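Local coordinates for solute-binding protein (PDB 2ZYO) that binds cyclodextrins and maltodextrins, here holding maltotetraose, and probably serves in carbohydrate transport across the cell membrane, at residues Ile134-Lys137 against Lys138-Gly141; Trp250-Lys253 against Asp254-Ala258; Pro354-Gly357 against Val358-Glu361; Asp383-Lys386 against Ile387-Lys391. All blocks are in the same frame, centred on the assembly; numbering follows the deposited sequence.

Contact 1. Residues Ile134-Lys137 against Lys138-Gly141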
loop_
_atom_site.group_PDB
_atom_site.type_symbol
_atom_site.label_atom_id
_atom_site.label_comp_id
_atom_site.label_asym_id
_atom_site.label_seq_id
_atom_site.Cartn_x
_atom_site.Cartn_y
_atom_site.Cartn_z
ATOM N N ILE A 134 -12.589 1.662 9.295
ATOM C CA ILE A 134 -13.419 2.780 8.857
ATOM C C ILE A 134 -14.826 2.526 9.367
ATOM O O ILE A 134 -15.387 1.455 9.135
ATOM C CB ILE A 134 -13.438 2.920 7.318
ATOM C CG1 ILE A 134 -12.011 3.035 6.762
ATOM C CG2 ILE A 134 -14.283 4.122 6.900
ATOM C CD1 ILE A 134 -11.927 2.951 5.238
ATOM N N TYR A 135 -15.395 3.502 10.068
ATOM C CA TYR A 135 -16.699 3.299 10.690
ATOM C C TYR A 135 -17.703 4.422 10.449
ATOM O O TYR A 135 -17.330 5.562 10.174
ATOM C CB TYR A 135 -16.559 2.965 12.185
ATOM C CG TYR A 135 -15.921 4.031 13.055
ATOM C CD1 TYR A 135 -16.704 4.888 13.824
ATOM C CD2 TYR A 135 -14.532 4.155 13.139
ATOM C CE1 TYR A 135 -16.127 5.858 14.637
ATOM C CE2 TYR A 135 -13.945 5.122 13.950
ATOM C CZ TYR A 135 -14.747 5.966 14.696
ATOM O OH TYR A 135 -14.170 6.918 15.502
ATOM N N ASN A 136 -18.980 4.059 10.525
ATOM C CA ASN A 136 -20.084 4.993 10.391
ATOM C C ASN A 136 -20.400 5.570 11.767
ATOM O O ASN A 136 -20.857 4.846 12.652
ATOM C CB ASN A 136 -21.300 4.255 9.815
ATOM C CG ASN A 136 -22.478 5.172 9.525
ATOM O OD1 ASN A 136 -22.638 6.227 10.140
ATOM N ND2 ASN A 136 -23.326 4.753 8.595
ATOM N N LYS A 137 -20.153 6.869 11.938
ATOM C CA LYS A 137 -20.306 7.535 13.239
ATOM C C LYS A 137 -21.740 7.534 13.785
ATOM O O LYS A 137 -21.954 7.756 14.979
ATOM C CB LYS A 137 -19.746 8.962 13.191
ATOM C CG LYS A 137 -18.223 9.024 13.191
ATOM C CD LYS A 137 -17.731 10.464 13.115
ATOM C CE LYS A 137 -16.240 10.560 13.409
ATOM N NZ LYS A 137 -15.782 11.977 13.469
ATOM N N LYS A 138 -22.713 7.276 12.914
ATOM C CA LYS A 138 -24.109 7.151 13.338
ATOM C C LYS A 138 -24.417 5.762 13.904
ATOM O O LYS A 138 -25.471 5.555 14.518
ATOM C CB LYS A 138 -25.059 7.471 12.177
ATOM C CG LYS A 138 -25.009 8.917 11.710
ATOM C CD LYS A 138 -26.007 9.176 10.593
ATOM C CE LYS A 138 -25.842 10.576 10.024
ATOM N NZ LYS A 138 -26.709 10.790 8.830
ATOM N N LEU A 139 -23.492 4.821 13.706
ATOM C CA LEU A 139 -23.700 3.426 14.101
ATOM C C LEU A 139 -22.704 2.912 15.141
ATOM O O LEU A 139 -22.999 1.958 15.861
ATOM C CB LEU A 139 -23.682 2.508 12.872
ATOM C CG LEU A 139 -24.683 2.786 11.748
ATOM C CD1 LEU A 139 -24.411 1.865 10.570
ATOM C CD2 LEU A 139 -26.127 2.635 12.221
ATOM N N MET A 140 -21.533 3.539 15.208
ATOM C CA MET A 140 -20.482 3.126 16.135
ATOM C C MET A 140 -19.856 4.331 16.830
ATOM O O MET A 140 -19.545 5.339 16.185
ATOM C CB MET A 140 -19.409 2.312 15.400
ATOM C CG MET A 140 -18.236 1.865 16.271
ATOM S SD MET A 140 -17.089 0.772 15.409
ATOM C CE MET A 140 -17.953 -0.789 15.511
ATOM N N GLY A 141 -19.679 4.212 18.145
ATOM C CA GLY A 141 -19.064 5.256 18.957
ATOM C C GLY A 141 -17.631 4.913 19.300
ATOM O O GLY A 141 -16.716 5.172 18.516
#
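The chain turns sharply at Asn-136, whose backbone O takes the N-H of both Leu-139 (2.8 Å) and Met-140 (2.9 Å), with phi/psi of Lys-137 and Lys-138 those of a type I turn. The two donors come from different directions: Met-140 N lies nearly along the C=O axis, Leu-139 N well above the carbonyl plane. A third bond uses the side chain. With its CG anti to the backbone N (chi1 -175°), Asn-136 carries OD1 to Lys-138 N at 3.0 Å, closing an Asx turn; this donor is tilted 29° from the amide carbonyl plane. The other arm of the same amide meets an apolar group, since Asn-136 ND2 lies 3.7 Å from Leu-139 CD1. Met-140 runs roughly perpendicular to Tyr-135, Met-140 SD being 3.9 Å from Tyr-135 CB and 4.8 Å from the Tyr-135 ring centroid, an oblique Met-aromatic contact. The turn follows the end of strand 120-136 and leads into the loop before helix 147-157. Backbone bonds tie Asn-136 to Ala-243 of strand 242-247 and Tyr-135 to Gly-263 of strand 262-265, while Leu-139 and Met-140 rest on Ala-243 and Ala-244.

Contact 2. Residues Trp250-Lys253 against Asp254-Ala258. With GLC (alpha-D-glucopyranose), chain B.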
loop_
_atom_site.group_PDB
_atom_site.type_symbol
_atom_site.label_atom_id
_atom_site.label_comp_id
_atom_site.label_asym_id
_atom_site.label_seq_id
_atom_site.Cartn_x
_atom_site.Cartn_y
_atom_site.Cartn_z
ATOM N N TRP A 250 -8.418 4.921 -0.046
ATOM C CA TRP A 250 -8.970 4.993 -1.406
ATOM C C TRP A 250 -10.503 4.996 -1.464
ATOM O O TRP A 250 -11.090 5.399 -2.472
ATOM C CB TRP A 250 -8.422 3.844 -2.262
ATOM C CG TRP A 250 -8.554 2.490 -1.617
ATOM C CD1 TRP A 250 -9.670 1.700 -1.579
ATOM C CD2 TRP A 250 -7.531 1.772 -0.916
ATOM N NE1 TRP A 250 -9.406 0.537 -0.892
ATOM C CE2 TRP A 250 -8.100 0.554 -0.477
ATOM C CE3 TRP A 250 -6.188 2.039 -0.616
ATOM C CZ2 TRP A 250 -7.371 -0.396 0.245
ATOM C CZ3 TRP A 250 -5.462 1.093 0.105
ATOM C CH2 TRP A 250 -6.058 -0.109 0.526
ATOM N N ALA A 251 -11.144 4.547 -0.386
ATOM C CA ALA A 251 -12.602 4.440 -0.336
ATOM C C ALA A 251 -13.277 5.635 0.352
ATOM O O ALA A 251 -14.501 5.779 0.291
ATOM C CB ALA A 251 -13.008 3.135 0.341
ATOM N N ILE A 252 -12.473 6.489 0.984
ATOM C CA ILE A 252 -12.979 7.589 1.818
ATOM C C ILE A 252 -13.834 8.613 1.064
ATOM O O ILE A 252 -14.955 8.914 1.482
ATOM C CB ILE A 252 -11.827 8.303 2.577
ATOM C CG1 ILE A 252 -11.202 7.371 3.630
ATOM C CG2 ILE A 252 -12.299 9.629 3.191
ATOM C CD1 ILE A 252 -12.171 6.811 4.679
ATOM N N LYS A 253 -13.304 9.141 -0.039
ATOM C CA LYS A 253 -14.013 10.153 -0.825
ATOM C C LYS A 253 -15.362 9.635 -1.325
ATOM O O LYS A 253 -16.350 10.371 -1.336
ATOM C CB LYS A 253 -13.149 10.648 -1.989
ATOM C CG LYS A 253 -11.966 11.513 -1.557
ATOM C CD LYS A 253 -11.259 12.157 -2.749
ATOM C CE LYS A 253 -11.954 13.437 -3.205
ATOM N NZ LYS A 253 -11.780 14.552 -2.232
ATOM N N ASP A 254 -15.397 8.362 -1.713
ATOM C CA ASP A 254 -16.629 7.703 -2.140
ATOM C C ASP A 254 -17.642 7.569 -0.994
ATOM O O ASP A 254 -18.835 7.811 -1.188
ATOM C CB ASP A 254 -16.315 6.333 -2.751
ATOM C CG ASP A 254 -17.509 5.705 -3.454
ATOM O OD1 ASP A 254 -18.355 6.445 -4.001
ATOM O OD2 ASP A 254 -17.593 4.459 -3.466
ATOM N N TYR A 255 -17.161 7.194 0.193
ATOM C CA TYR A 255 -18.026 7.063 1.371
ATOM C C TYR A 255 -18.641 8.398 1.786
ATOM O O TYR A 255 -19.820 8.463 2.139
ATOM C CB TYR A 255 -17.267 6.472 2.565
ATOM C CG TYR A 255 -16.821 5.027 2.431
ATOM C CD1 TYR A 255 -17.403 4.160 1.501
ATOM C CD2 TYR A 255 -15.835 4.520 3.271
ATOM C CE1 TYR A 255 -16.986 2.832 1.397
ATOM C CE2 TYR A 255 -15.417 3.196 3.179
ATOM C CZ TYR A 255 -15.995 2.360 2.246
ATOM O OH TYR A 255 -15.568 1.054 2.167
ATOM N N GLN A 256 -17.829 9.451 1.748
ATOM C CA GLN A 256 -18.270 10.794 2.128
ATOM C C GLN A 256 -19.243 11.379 1.110
ATOM O O GLN A 256 -20.205 12.052 1.485
ATOM C CB GLN A 256 -17.070 11.721 2.318
ATOM C CG GLN A 256 -16.207 11.361 3.518
ATOM C CD GLN A 256 -15.033 12.297 3.699
ATOM O OE1 GLN A 256 -14.323 12.618 2.748
ATOM N NE2 GLN A 256 -14.818 12.732 4.932
ATOM N N ALA A 257 -18.993 11.111 -0.171
ATOM C CA ALA A 257 -19.905 11.528 -1.238
ATOM C C ALA A 257 -21.286 10.892 -1.074
ATOM O O ALA A 257 -22.295 11.484 -1.461
ATOM C CB ALA A 257 -19.318 11.196 -2.602
ATOM N N ALA A 258 -21.316 9.692 -0.490
ATOM C CA ALA A 258 -22.558 8.964 -0.228
ATOM C C ALA A 258 -23.327 9.500 0.984
ATOM O O ALA A 258 -24.485 9.133 1.203
ATOM C CB ALA A 258 -22.273 7.480 -0.059
HETATM C C1 GLC B . -6.170 -1.331 -2.614
HETATM C C2 GLC B . -4.633 -1.229 -2.792
HETATM C C3 GLC B . -4.040 -2.403 -3.600
HETATM C C4 GLC B . -4.618 -3.745 -3.149
HETATM C C5 GLC B . -6.142 -3.672 -3.131
HETATM C C6 GLC B . -6.799 -4.971 -2.688
HETATM O O1 GLC B . -6.843 -1.009 -3.780
HETATM O O2 GLC B . -4.292 0.004 -3.422
HETATM O O3 GLC B . -2.629 -2.429 -3.431
HETATM O O4 GLC B . -4.192 -4.778 -4.058
HETATM O O5 GLC B . -6.563 -2.650 -2.209
HETATM O O6 GLC B . -7.259 -5.727 -3.799
HETATM O O HOH W 1 -13.065 7.315 -2.804
HETATM O O HOH W 2 -15.740 3.302 -1.605
#
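Ala-251 O is used twice by Tyr-255: it accepts that residue's backbone N-H at 3.0 Å and also lies over one face of its ring, 3.2 Å from Tyr-255 CG. The pair lies where a short 3-10 segment, which carries Trp-250 of the glycan pocket, runs into helix 252-257. The ring reaches its place through a chi2 of -19°, which turns it so that Ala-251 packs under one face with two groups, the carbonyl O toward the CG end and the methyl toward the phenol end. Ala-251 CB is 4.0 Å from the ring centroid, a CH-pi contact. Tyr-255 OH is bound by Asn-234 and Asn-247, which hold the far end of the ring. Regular bonds continue from Gln-256 N to Ile-252 O and from Ala-257 N to Lys-253 O, and the side chain of Gln-256 runs back across Ile-252, its OE1 3.6 Å from Ile-252 CG2. A water bridges Trp-250 O and Asp-254 N, accepting from the N-H and donating to the carbonyl, both at 2.8 Å. A second water donates to Asp-254 OD2, which also forms a salt bridge with Lys-238. Ahead of the helix, one face of the Trp-250 indole meets the glucose of chain B, Trp-250 CZ2 lying 3.2 Å from its C1.

Contact 3. Residues Pro354-Gly357 against Val358-Glu361. With GLC (alpha-D-glucopyranose), chain C.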
loop_
_atom_site.group_PDB
_atom_site.type_symbol
_atom_site.label_atom_id
_atom_site.label_comp_id
_atom_site.label_asym_id
_atom_site.label_seq_id
_atom_site.Cartn_x
_atom_site.Cartn_y
_atom_site.Cartn_z
ATOM N N PRO A 354 9.852 -9.808 -7.354
ATOM C CA PRO A 354 8.976 -10.206 -8.463
ATOM C C PRO A 354 8.066 -11.391 -8.131
ATOM O O PRO A 354 6.932 -11.451 -8.612
ATOM C CB PRO A 354 9.964 -10.588 -9.571
ATOM C CG PRO A 354 11.186 -9.798 -9.267
ATOM C CD PRO A 354 11.268 -9.775 -7.767
ATOM N N GLU A 355 8.560 -12.303 -7.299
ATOM C CA GLU A 355 7.824 -13.511 -6.928
ATOM C C GLU A 355 6.503 -13.250 -6.199
ATOM O O GLU A 355 5.600 -14.085 -6.238
ATOM C CB GLU A 355 8.713 -14.450 -6.111
ATOM C CG GLU A 355 9.844 -15.083 -6.918
ATOM C CD GLU A 355 11.059 -14.178 -7.090
ATOM O OE1 GLU A 355 11.140 -13.122 -6.423
ATOM O OE2 GLU A 355 11.942 -14.534 -7.899
ATOM N N MET A 356 6.383 -12.096 -5.542
ATOM C CA MET A 356 5.128 -11.734 -4.878
ATOM C C MET A 356 3.969 -11.626 -5.872
ATOM O O MET A 356 2.817 -11.889 -5.523
ATOM C CB MET A 356 5.276 -10.434 -4.082
ATOM C CG MET A 356 4.072 -10.111 -3.200
ATOM S SD MET A 356 3.797 -11.341 -1.908
ATOM C CE MET A 356 2.138 -10.933 -1.373
ATOM N N GLY A 357 4.286 -11.254 -7.112
ATOM C CA GLY A 357 3.286 -11.106 -8.170
ATOM C C GLY A 357 2.405 -12.324 -8.395
ATOM O O GLY A 357 1.223 -12.188 -8.722
ATOM N N VAL A 358 2.976 -13.512 -8.212
ATOM C CA VAL A 358 2.245 -14.760 -8.446
ATOM C C VAL A 358 1.695 -15.381 -7.155
ATOM O O VAL A 358 1.133 -16.476 -7.178
ATOM C CB VAL A 358 3.093 -15.795 -9.236
ATOM C CG1 VAL A 358 3.436 -15.258 -10.623
ATOM C CG2 VAL A 358 4.353 -16.178 -8.466
ATOM N N VAL A 359 1.859 -14.674 -6.038
ATOM C CA VAL A 359 1.342 -15.137 -4.748
ATOM C C VAL A 359 -0.151 -14.826 -4.600
ATOM O O VAL A 359 -0.912 -15.662 -4.105
ATOM C CB VAL A 359 2.151 -14.553 -3.552
ATOM C CG1 VAL A 359 1.424 -14.769 -2.219
ATOM C CG2 VAL A 359 3.537 -15.170 -3.501
ATOM N N TRP A 360 -0.558 -13.639 -5.050
ATOM C CA TRP A 360 -1.920 -13.135 -4.840
ATOM C C TRP A 360 -3.020 -14.088 -5.308
ATOM O O TRP A 360 -3.934 -14.396 -4.542
ATOM C CB TRP A 360 -2.110 -11.759 -5.491
ATOM C CG TRP A 360 -1.175 -10.702 -4.984
ATOM C CD1 TRP A 360 -0.128 -10.147 -5.659
ATOM C CD2 TRP A 360 -1.199 -10.074 -3.694
ATOM N NE1 TRP A 360 0.501 -9.209 -4.876
ATOM C CE2 TRP A 360 -0.134 -9.145 -3.663
ATOM C CE3 TRP A 360 -2.017 -10.205 -2.562
ATOM C CZ2 TRP A 360 0.135 -8.347 -2.544
ATOM C CZ3 TRP A 360 -1.747 -9.412 -1.449
ATOM C CH2 TRP A 360 -0.680 -8.495 -1.449
ATOM N N GLU A 361 -2.935 -14.549 -6.555
ATOM C CA GLU A 361 -3.975 -15.409 -7.135
ATOM C C GLU A 361 -4.218 -16.698 -6.324
ATOM O O GLU A 361 -5.345 -16.930 -5.882
ATOM C CB GLU A 361 -3.686 -15.709 -8.616
ATOM C CG GLU A 361 -4.783 -16.490 -9.344
ATOM C CD GLU A 361 -4.361 -16.953 -10.733
ATOM O OE1 GLU A 361 -3.616 -16.216 -11.416
ATOM O OE2 GLU A 361 -4.780 -18.055 -11.144
HETATM C C1 GLC C . -3.219 -5.653 -3.558
HETATM C C2 GLC C . -2.054 -5.750 -4.545
HETATM C C3 GLC C . -2.509 -6.456 -5.820
HETATM C C4 GLC C . -3.108 -7.824 -5.481
HETATM C C5 GLC C . -4.228 -7.663 -4.447
HETATM C C6 GLC C . -4.775 -8.992 -3.967
HETATM O O2 GLC C . -1.587 -4.449 -4.861
HETATM O O3 GLC C . -1.408 -6.615 -6.700
HETATM O O4 GLC C . -3.627 -8.425 -6.659
HETATM O O5 GLC C . -3.743 -6.952 -3.285
HETATM O O6 GLC C . -6.170 -9.086 -4.208
HETATM O O HOH W 3 -1.051 -13.638 -8.649
#
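The Trp-360 indole lies between Met-356 and the glucose of chain C, one on each face. Met-356 CE sits over the six-membered ring, 3.7 Å from its centroid and 20° off the normal, which makes a CH-pi contact; Met-356 SD stands farther out and oblique to the same ring. The methyl gets there because Met-356 CG is anti to its backbone N (chi1 -171°) and the chain then bends at chi2 (63°), bringing CE to 3.5 Å from Trp-360 CZ2. On the opposite face lies the sugar, with GLC C4 3.4 Å from Trp-360 CD2 and GLC C6 3.3 Å from Trp-360 CE3. Met-356 also crosses Val-359, its SD 4.0 Å from Val-359 CB, so the sulfur touches the valine while the methyl beyond it touches the indole, with Phe-189 of strand 189-192 packing on both aliphatic residues. The backbone leading into helix 360-371 already has helical phi/psi: Val-359 N donates to Met-356 O at 3.0 Å, from well above the carbonyl plane, and Val-358 N makes only a weak bond to Glu-355 O. A water then joins Gly-357 O to Glu-361 N, linking the turn to the helix. Trp-360 is a residue of the glycan pocket, and Phe-174 and Tyr-175 touch it from helix 174-183. Because the methyl of Met-356 backs the indole while sugar carbons lie over its other face, the tryptophan's hold on this glucose is probably mainly dispersive, with directional bonding supplied by neighbours such as Asn-173, whose OD1 is hydrogen-bonded to the sugar.

Contact 4. Residues Asp383-Lys386 against Ile387-Lys391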
loop_
_atom_site.group_PDB
_atom_site.type_symbol
_atom_site.label_atom_id
_atom_site.label_comp_id
_atom_site.label_asym_id
_atom_site.label_seq_id
_atom_site.Cartn_x
_atom_site.Cartn_y
_atom_site.Cartn_z
ATOM N N ASP A 383 -2.237 -26.474 -1.001
ATOM C CA ASP A 383 -2.478 -26.371 -2.439
ATOM C C ASP A 383 -1.993 -25.043 -3.011
ATOM O O ASP A 383 -1.377 -25.012 -4.076
ATOM C CB ASP A 383 -3.966 -26.554 -2.751
ATOM C CG ASP A 383 -4.431 -27.990 -2.592
ATOM O OD1 ASP A 383 -3.595 -28.879 -2.321
ATOM O OD2 ASP A 383 -5.647 -28.226 -2.743
ATOM N N ALA A 384 -2.270 -23.953 -2.296
ATOM C CA ALA A 384 -1.887 -22.613 -2.740
ATOM C C ALA A 384 -0.373 -22.452 -2.843
ATOM O O ALA A 384 0.126 -21.897 -3.823
ATOM C CB ALA A 384 -2.473 -21.551 -1.816
ATOM N N VAL A 385 0.346 -22.945 -1.836
ATOM C CA VAL A 385 1.808 -22.842 -1.811
ATOM C C VAL A 385 2.435 -23.673 -2.936
ATOM O O VAL A 385 3.366 -23.217 -3.598
ATOM C CB VAL A 385 2.393 -23.198 -0.416
ATOM C CG1 VAL A 385 3.910 -23.355 -0.469
ATOM C CG2 VAL A 385 2.022 -22.118 0.598
ATOM N N LYS A 386 1.903 -24.873 -3.160
ATOM C CA LYS A 386 2.330 -25.715 -4.282
ATOM C C LYS A 386 2.202 -24.971 -5.617
ATOM O O LYS A 386 3.118 -25.001 -6.443
ATOM C CB LYS A 386 1.528 -27.026 -4.310
ATOM C CG LYS A 386 1.949 -28.024 -5.395
ATOM C CD LYS A 386 3.387 -28.507 -5.206
ATOM C CE LYS A 386 3.807 -29.467 -6.314
ATOM N NZ LYS A 386 3.792 -28.843 -7.672
ATOM N N ILE A 387 1.068 -24.299 -5.806
ATOM C CA ILE A 387 0.808 -23.509 -7.010
ATOM C C ILE A 387 1.795 -22.346 -7.159
ATOM O O ILE A 387 2.330 -22.118 -8.247
ATOM C CB ILE A 387 -0.662 -23.011 -7.049
ATOM C CG1 ILE A 387 -1.607 -24.185 -7.325
ATOM C CG2 ILE A 387 -0.842 -21.921 -8.099
ATOM C CD1 ILE A 387 -3.070 -23.905 -7.025
ATOM N N MET A 388 2.044 -21.632 -6.060
ATOM C CA MET A 388 3.008 -20.525 -6.042
ATOM C C MET A 388 4.388 -20.955 -6.509
ATOM O O MET A 388 4.989 -20.317 -7.374
ATOM C CB MET A 388 3.148 -19.958 -4.633
ATOM C CG MET A 388 1.979 -19.160 -4.154
ATOM S SD MET A 388 2.187 -18.811 -2.407
ATOM C CE MET A 388 0.485 -18.459 -1.979
ATOM N N LYS A 389 4.877 -22.044 -5.921
ATOM C CA LYS A 389 6.240 -22.517 -6.147
ATOM C C LYS A 389 6.467 -22.974 -7.585
ATOM O O LYS A 389 7.578 -22.860 -8.108
ATOM C CB LYS A 389 6.591 -23.622 -5.149
ATOM C CG LYS A 389 6.584 -23.143 -3.700
ATOM C CD LYS A 389 6.855 -24.266 -2.710
ATOM C CE LYS A 389 8.341 -24.510 -2.525
ATOM N NZ LYS A 389 9.050 -23.319 -1.971
ATOM N N GLU A 390 5.409 -23.479 -8.219
ATOM C CA GLU A 390 5.452 -23.821 -9.637
ATOM C C GLU A 390 5.505 -22.555 -10.492
ATOM O O GLU A 390 6.276 -22.485 -11.450
ATOM C CB GLU A 390 4.247 -24.683 -10.031
ATOM C CG GLU A 390 4.363 -25.317 -11.416
ATOM C CD GLU A 390 3.107 -26.058 -11.835
ATOM O OE1 GLU A 390 2.044 -25.412 -11.965
ATOM O OE2 GLU A 390 3.186 -27.288 -12.044
ATOM N N LYS A 391 4.689 -21.563 -10.130
ATOM C CA LYS A 391 4.608 -20.292 -10.858
ATOM C C LYS A 391 5.881 -19.452 -10.749
ATOM O O LYS A 391 6.220 -18.710 -11.673
ATOM C CB LYS A 391 3.399 -19.472 -10.386
ATOM C CG LYS A 391 2.039 -19.988 -10.873
ATOM C CD LYS A 391 1.777 -19.671 -12.348
ATOM C CE LYS A 391 1.351 -18.219 -12.558
ATOM N NZ LYS A 391 0.971 -17.946 -13.973
#
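Four successive backbone bonds tie Asp-383, Ala-384, Val-385 and Lys-386 to the next turn of the helix. Met-388 N to Ala-384 O and Lys-389 N to Val-385 O both measure 3.0 Å, the latter with an N-H...O angle of 162°, and Ile-387 N to Asp-383 O is 3.1 Å. The last of the four is longer, Glu-390 N to Lys-386 O at 3.3 Å. Met-388 also extends back past Ala-384, and its CG passes over the Ala-384 carbonyl, 3.3 Å from O.

Apolar contacts follow the same spacing. Met-388 CE comes to 4.3 Å from Ala-384 CB; an extended chi2 and chi3 (171° and -159°) keep the thioether close along the helix surface. Val-385 and Lys-389 run alongside each other in the same direction, and the contact is made by the aliphatic part of the lysine, with CD 3.8 Å from Val-385 CG1.

Charged groups occupy another side. Lys-386 and Glu-390, one turn apart, carry opposite charges, but Lys-386 NZ stops 4.7 Å from Glu-390 OE2, so any attraction there acts at a distance and no salt bridge is formed. Asp-383 looks to a different partner, OD2 bonding to Gln-375 NE2.

Ala-384 and Met-388 pack on helix 360-371, at Ala-366, Pro-362 and Ile-363, whereas Val-385 and Met-388 meet Ile-201 of strand 195-201 and Leu-203 of the loop that follows. With Ala-384, Val-385 and Met-388 buried and Asp-383, Lys-386 and Glu-390 exposed, this is the pattern of an amphipathic alpha-helix on the outside of an alpha/beta lobe, here the C-terminal helix 377-394.

How the contacts relate
The four contacts form two touching pairs on either side of the bound oligosaccharide. Contacts 1 and 2 meet where Ile-134 CD1 lies 3.9 Å from Ile-252 CD1, joining the end of strand 120-136 to helix 252-257. Contacts 3 and 4, with centres 10 Å apart, meet through Val-358 CB and Lys-391 CB at 3.9 Å and through Val-359 O and Met-388 CE at 3.8 Å. Contacts 2 and 3 do not touch, their nearest atoms being about 10 Å apart; Trp-250 and Trp-360 meet consecutive glucose units, joined through O4 of the chain B sugar. Contacts 1 and 4 lie farther back, about 26 Å apart at their nearest atoms.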